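Local coordinates for protein beta-lactamase (Mycobacterium tuberculosis, PDB 4WHI) that is of unknown function in its small all-beta C-terminal domain, but as a penicillin-binding protein probably binds beta-lactams through another part of the full-length protein, at residues A[14-19]-A[59-64]; A[63-68]-A[78-83]. All coordinates share one frame; numbering follows the deposited sequence.

Interaction 1. Residues A[14-19]-A[59-64]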
loop_
_atom_site.group_PDB
_atom_site.type_symbol
_atom_site.label_atom_id
_atom_site.label_comp_id
_atom_site.label_asym_id
_atom_site.label_seq_id
_atom_site.Cartn_x
_atom_site.Cartn_y
_atom_site.Cartn_z
ATOM N N PRO A 14 -0.450 16.125 -2.453
ATOM C CA PRO A 14 0.486 15.335 -3.257
ATOM C C PRO A 14 1.344 14.406 -2.408
ATOM O O PRO A 14 1.528 14.643 -1.214
ATOM C CB PRO A 14 1.371 16.395 -3.927
ATOM C CG PRO A 14 1.218 17.617 -3.095
ATOM C CD PRO A 14 -0.169 17.568 -2.536
ATOM N N SER A 15 1.857 13.357 -3.032
ATOM C CA SER A 15 2.840 12.499 -2.393
ATOM C C SER A 15 4.196 13.203 -2.331
ATOM O O SER A 15 4.444 14.181 -3.048
ATOM C CB SER A 15 2.974 11.179 -3.155
ATOM O OG SER A 15 3.592 11.362 -4.419
ATOM N N ARG A 16 5.061 12.696 -1.462
ATOM C CA ARG A 16 6.496 12.999 -1.504
ATOM C C ARG A 16 7.091 12.433 -2.797
ATOM O O ARG A 16 6.459 11.600 -3.448
ATOM C CB ARG A 16 7.217 12.354 -0.308
ATOM C CG ARG A 16 6.940 12.997 1.047
ATOM C CD ARG A 16 7.792 12.376 2.154
ATOM N NE ARG A 16 8.242 13.373 3.139
ATOM C CZ ARG A 16 9.427 13.992 3.140
ATOM N NH1 ARG A 16 10.350 13.740 2.215
ATOM N NH2 ARG A 16 9.701 14.881 4.091
ATOM N N PRO A 17 8.309 12.873 -3.176
ATOM C CA PRO A 17 9.033 12.178 -4.250
ATOM C C PRO A 17 9.005 10.673 -3.976
ATOM O O PRO A 17 9.191 10.263 -2.831
ATOM C CB PRO A 17 10.453 12.732 -4.137
ATOM C CG PRO A 17 10.308 14.059 -3.464
ATOM C CD PRO A 17 9.104 13.961 -2.576
ATOM N N LEU A 18 8.746 9.863 -4.997
ATOM C CA LEU A 18 8.438 8.449 -4.762
ATOM C C LEU A 18 9.599 7.660 -4.145
ATOM O O LEU A 18 9.368 6.696 -3.424
ATOM C CB LEU A 18 7.896 7.786 -6.027
ATOM C CG LEU A 18 6.514 8.282 -6.473
ATOM C CD1 LEU A 18 6.072 7.555 -7.728
ATOM C CD2 LEU A 18 5.464 8.138 -5.374
ATOM N N ASN A 19 10.834 8.083 -4.388
ATOM C CA ASN A 19 11.984 7.429 -3.758
ATOM C C ASN A 19 11.861 7.374 -2.236
ATOM O O ASN A 19 12.377 6.456 -1.607
ATOM C CB ASN A 19 13.296 8.123 -4.146
ATOM C CG ASN A 19 13.549 9.395 -3.353
ATOM O OD1 ASN A 19 13.128 10.493 -3.734
ATOM N ND2 ASN A 19 14.258 9.255 -2.254
ATOM N N ASP A 59 -3.998 9.938 -1.000
ATOM C CA ASP A 59 -3.977 11.293 -0.436
ATOM C C ASP A 59 -2.752 11.409 0.456
ATOM O O ASP A 59 -2.562 10.588 1.354
ATOM C CB ASP A 59 -5.250 11.531 0.390
ATOM C CG ASP A 59 -5.567 13.006 0.602
ATOM O OD1 ASP A 59 -4.671 13.869 0.477
ATOM O OD2 ASP A 59 -6.744 13.295 0.907
ATOM N N GLY A 60 -1.919 12.416 0.206
ATOM C CA GLY A 60 -0.761 12.672 1.046
ATOM C C GLY A 60 0.197 11.503 0.965
ATOM O O GLY A 60 0.623 11.135 -0.120
ATOM N N ASP A 61 0.508 10.907 2.110
ATOM C CA ASP A 61 1.411 9.755 2.167
ATOM C C ASP A 61 0.654 8.420 2.198
ATOM O O ASP A 61 1.228 7.386 2.530
ATOM C CB ASP A 61 2.326 9.861 3.388
ATOM C CG ASP A 61 3.237 11.066 3.328
ATOM O OD1 ASP A 61 3.801 11.363 2.251
ATOM O OD2 ASP A 61 3.387 11.723 4.372
ATOM N N THR A 62 -0.630 8.453 1.854
ATOM C CA THR A 62 -1.448 7.253 1.805
ATOM C C THR A 62 -1.656 6.823 0.355
ATOM O O THR A 62 -1.959 7.640 -0.508
ATOM C CB THR A 62 -2.805 7.479 2.504
ATOM O OG1 THR A 62 -2.574 7.800 3.882
ATOM C CG2 THR A 62 -3.691 6.228 2.426
ATOM N N PHE A 63 -1.452 5.530 0.115
ATOM C CA PHE A 63 -1.676 4.879 -1.159
ATOM C C PHE A 63 -2.693 3.762 -0.949
ATOM O O PHE A 63 -3.041 3.419 0.190
ATOM C CB PHE A 63 -0.356 4.282 -1.678
ATOM C CG PHE A 63 0.677 5.310 -2.040
ATOM C CD1 PHE A 63 1.397 5.969 -1.048
ATOM C CD2 PHE A 63 0.939 5.621 -3.373
ATOM C CE1 PHE A 63 2.348 6.919 -1.380
ATOM C CE2 PHE A 63 1.898 6.577 -3.704
ATOM C CZ PHE A 63 2.596 7.222 -2.705
ATOM N N THR A 64 -3.183 3.195 -2.042
ATOM C CA THR A 64 -4.031 2.017 -1.954
ATOM C C THR A 64 -3.553 0.931 -2.897
ATOM O O THR A 64 -2.823 1.188 -3.866
ATOM C CB THR A 64 -5.510 2.327 -2.269
ATOM O OG1 THR A 64 -5.616 2.836 -3.597
ATOM C CG2 THR A 64 -6.124 3.327 -1.261
HETATM O O HOH W 1 2.817 13.849 1.234
#
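Ser15 and Leu18 both reach the ring of Phe63, and they meet it at a single atom. Ser15 CB and Leu18 CD2 each lie 4.0 Å from Phe63 CZ, the outermost carbon of the ring. The contact joins an extended, proline-rich segment, ahead of strand 23-25, to a two-residue beta-hairpin in an antiparallel sheet. The hairpin turns through a type II' beta turn from Asp59 to Thr62, with Gly60 at its second position; there the positive phi of 64° suits glycine. Thr62 N donates to Asp59 O and Asp59 N to Thr62 O, closing the turn. The backbone of Pro14 and Ser15 lies against this turn: Ser15 CA makes a CA-H...O contact with Gly60 O at 3.5 Å, and that carbonyl also accepts a hydrogen bond from His57 NE2. Further out, Arg16 crosses Asp61 at a slant, its CG 3.7 Å from Asp61 OD1. Chi1 of -72° sets Arg16 CG beside its own backbone N. The opposite charges do not meet; Arg16 NH1 instead forms a salt bridge with Asp20 OD2, and Asp61 OD1 hydrogen-bonds to Tyr21 OH. The same hydroxyl, Tyr21 OH, hydrogen-bonds to Arg16 N, and the ring packs edge-to-face with Phe63, so one second-shell residue touches both sides of the contact. A water completes the join, donating to Pro14 O at 2.9 Å and to Asp61 OD1 at 2.9 Å.

Interaction 2. Residues A[63-68]-A[78-83]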
loop_
_atom_site.group_PDB
_atom_site.type_symbol
_atom_site.label_atom_id
_atom_site.label_comp_id
_atom_site.label_asym_id
_atom_site.label_seq_id
_atom_site.Cartn_x
_atom_site.Cartn_y
_atom_site.Cartn_z
ATOM N N PHE A 63 -1.452 5.530 0.115
ATOM C CA PHE A 63 -1.676 4.879 -1.159
ATOM C C PHE A 63 -2.693 3.762 -0.949
ATOM O O PHE A 63 -3.041 3.419 0.190
ATOM C CB PHE A 63 -0.356 4.282 -1.678
ATOM C CG PHE A 63 0.677 5.310 -2.040
ATOM C CD1 PHE A 63 1.397 5.969 -1.048
ATOM C CD2 PHE A 63 0.939 5.621 -3.373
ATOM C CE1 PHE A 63 2.348 6.919 -1.380
ATOM C CE2 PHE A 63 1.898 6.577 -3.704
ATOM C CZ PHE A 63 2.596 7.222 -2.705
ATOM N N THR A 64 -3.183 3.195 -2.042
ATOM C CA THR A 64 -4.031 2.017 -1.954
ATOM C C THR A 64 -3.553 0.931 -2.897
ATOM O O THR A 64 -2.823 1.188 -3.866
ATOM C CB THR A 64 -5.510 2.327 -2.269
ATOM O OG1 THR A 64 -5.616 2.836 -3.597
ATOM C CG2 THR A 64 -6.124 3.327 -1.261
ATOM N N PHE A 65 -3.969 -0.292 -2.597
ATOM C CA PHE A 65 -3.829 -1.390 -3.529
ATOM C C PHE A 65 -5.146 -2.160 -3.601
ATOM O O PHE A 65 -6.028 -2.005 -2.741
ATOM C CB PHE A 65 -2.645 -2.290 -3.167
ATOM C CG PHE A 65 -2.716 -2.896 -1.792
ATOM C CD1 PHE A 65 -2.322 -2.174 -0.671
ATOM C CD2 PHE A 65 -3.128 -4.211 -1.620
ATOM C CE1 PHE A 65 -2.375 -2.736 0.593
ATOM C CE2 PHE A 65 -3.177 -4.779 -0.356
ATOM C CZ PHE A 65 -2.800 -4.043 0.751
ATOM N N THR A 66 -5.291 -2.957 -4.651
ATOM C CA THR A 66 -6.508 -3.742 -4.857
ATOM C C THR A 66 -6.190 -5.216 -4.627
ATOM O O THR A 66 -5.169 -5.721 -5.096
ATOM C CB THR A 66 -7.106 -3.518 -6.263
ATOM O OG1 THR A 66 -6.088 -3.666 -7.258
ATOM C CG2 THR A 66 -7.704 -2.114 -6.379
ATOM N N LEU A 67 -7.070 -5.896 -3.899
ATOM C CA LEU A 67 -6.810 -7.260 -3.471
ATOM C C LEU A 67 -6.876 -8.231 -4.647
ATOM O O LEU A 67 -7.552 -7.974 -5.641
ATOM C CB LEU A 67 -7.776 -7.663 -2.353
ATOM C CG LEU A 67 -7.704 -6.786 -1.091
ATOM C CD1 LEU A 67 -8.619 -7.337 -0.006
ATOM C CD2 LEU A 67 -6.276 -6.671 -0.577
ATOM N N SER A 68 -6.141 -9.331 -4.520
ATOM C CA SER A 68 -5.966 -10.292 -5.601
ATOM C C SER A 68 -7.186 -11.196 -5.761
ATOM O O SER A 68 -8.067 -11.239 -4.897
ATOM C CB SER A 68 -4.727 -11.145 -5.352
ATOM O OG SER A 68 -5.013 -12.222 -4.480
ATOM N N SER A 78 -7.538 -1.317 -0.414
ATOM C CA SER A 78 -6.918 -1.450 0.900
ATOM C C SER A 78 -5.853 -0.365 1.056
ATOM O O SER A 78 -5.102 -0.104 0.121
ATOM C CB SER A 78 -6.290 -2.833 1.022
ATOM O OG SER A 78 -5.820 -3.069 2.329
ATOM N N LYS A 79 -5.812 0.281 2.219
ATOM C CA LYS A 79 -4.885 1.401 2.447
ATOM C C LYS A 79 -3.494 0.998 2.919
ATOM O O LYS A 79 -3.327 0.110 3.764
ATOM C CB LYS A 79 -5.462 2.415 3.448
ATOM C CG LYS A 79 -6.561 3.296 2.884
ATOM C CD LYS A 79 -6.879 4.440 3.832
ATOM C CE LYS A 79 -8.340 4.853 3.739
ATOM N NZ LYS A 79 -8.793 5.037 2.335
ATOM N N ALA A 80 -2.512 1.713 2.374
ATOM C CA ALA A 80 -1.113 1.624 2.762
ATOM C C ALA A 80 -0.643 3.022 3.136
ATOM O O ALA A 80 -0.479 3.881 2.269
ATOM C CB ALA A 80 -0.288 1.077 1.614
ATOM N N THR A 81 -0.430 3.254 4.429
ATOM C CA THR A 81 -0.130 4.592 4.938
ATOM C C THR A 81 1.318 4.657 5.390
ATOM O O THR A 81 1.732 3.923 6.287
ATOM C CB THR A 81 -1.050 4.956 6.115
ATOM O OG1 THR A 81 -2.415 4.826 5.704
ATOM C CG2 THR A 81 -0.805 6.389 6.585
ATOM N N PHE A 82 2.088 5.525 4.748
ATOM C CA PHE A 82 3.485 5.714 5.104
ATOM C C PHE A 82 3.623 6.881 6.084
ATOM O O PHE A 82 3.013 7.933 5.901
ATOM C CB PHE A 82 4.328 6.003 3.864
ATOM C CG PHE A 82 4.420 4.861 2.891
ATOM C CD1 PHE A 82 3.473 4.714 1.883
ATOM C CD2 PHE A 82 5.489 3.968 2.938
ATOM C CE1 PHE A 82 3.570 3.693 0.961
ATOM C CE2 PHE A 82 5.583 2.938 2.019
ATOM C CZ PHE A 82 4.622 2.802 1.031
ATOM N N ALA A 83 4.443 6.696 7.112
ATOM C CA ALA A 83 4.767 7.773 8.043
ATOM C C ALA A 83 6.170 7.565 8.577
ATOM O O ALA A 83 6.400 6.688 9.412
ATOM C CB ALA A 83 3.758 7.815 9.180
#
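Phe65 and Ser78 face each other as a hydrogen-bonded antiparallel pair, and the phenylalanine turns its ring back over its partner. From CB, chi1 of 59° places CG between the backbone N and the carbonyl carbon. CD1 then comes 3.6 Å from Ser78 O, CE2 is near Ser78 CB, and CZ at the tip lies 3.5 Å from Ser78 OG. Ser78 CB sits over one ring face, offset toward the rim, in a CH-pi contact 3.9 Å from the centroid. Ala80 CB instead approaches the ring edge. These side chains decorate a beta-hairpin of strands 62-66 and 77-83 within the antiparallel sheet. Phe63 N donates to Ala80 O at an almost straight 179°, and Ala80 N returns the bond to Phe63 O; Phe65 N donates to Ser78 O and Ser78 N to Phe65 O, both less straight. Between these pairs, Thr64 CA makes a CA-H...O contact with Ser78 O at 3.2 Å. Thr64 and Lys79 lie side by side on the other face, Thr64 CG2 against Lys79 CG, and Lys79 makes a cation-pi contact with Trp58. Farther along, Phe63 CD1 meets the edge of the Phe82 ring at CE1, 3.7 Å away, with the ring planes 88° apart.

Interactions 1 and 2 share Phe63 and Thr64 on strand 62-66, yet lie in different surroundings. Interaction 1 is a surface contact in which a segment without regular structure meets a turn through one ring tip, a CA-H...O contact and a water. Interaction 2 is buried near the centre of the chain, where four backbone hydrogen bonds and aromatic packing join neighbouring strands. Phe63 serves both, its ring touching the covering segment in the one and Phe82 in the other, while its backbone pairs only in the second. The two contacts also meet directly: Asp61 O lies 3.0 Å from Phe82 N, a probable hydrogen bond that continues the strand pairing into the turn.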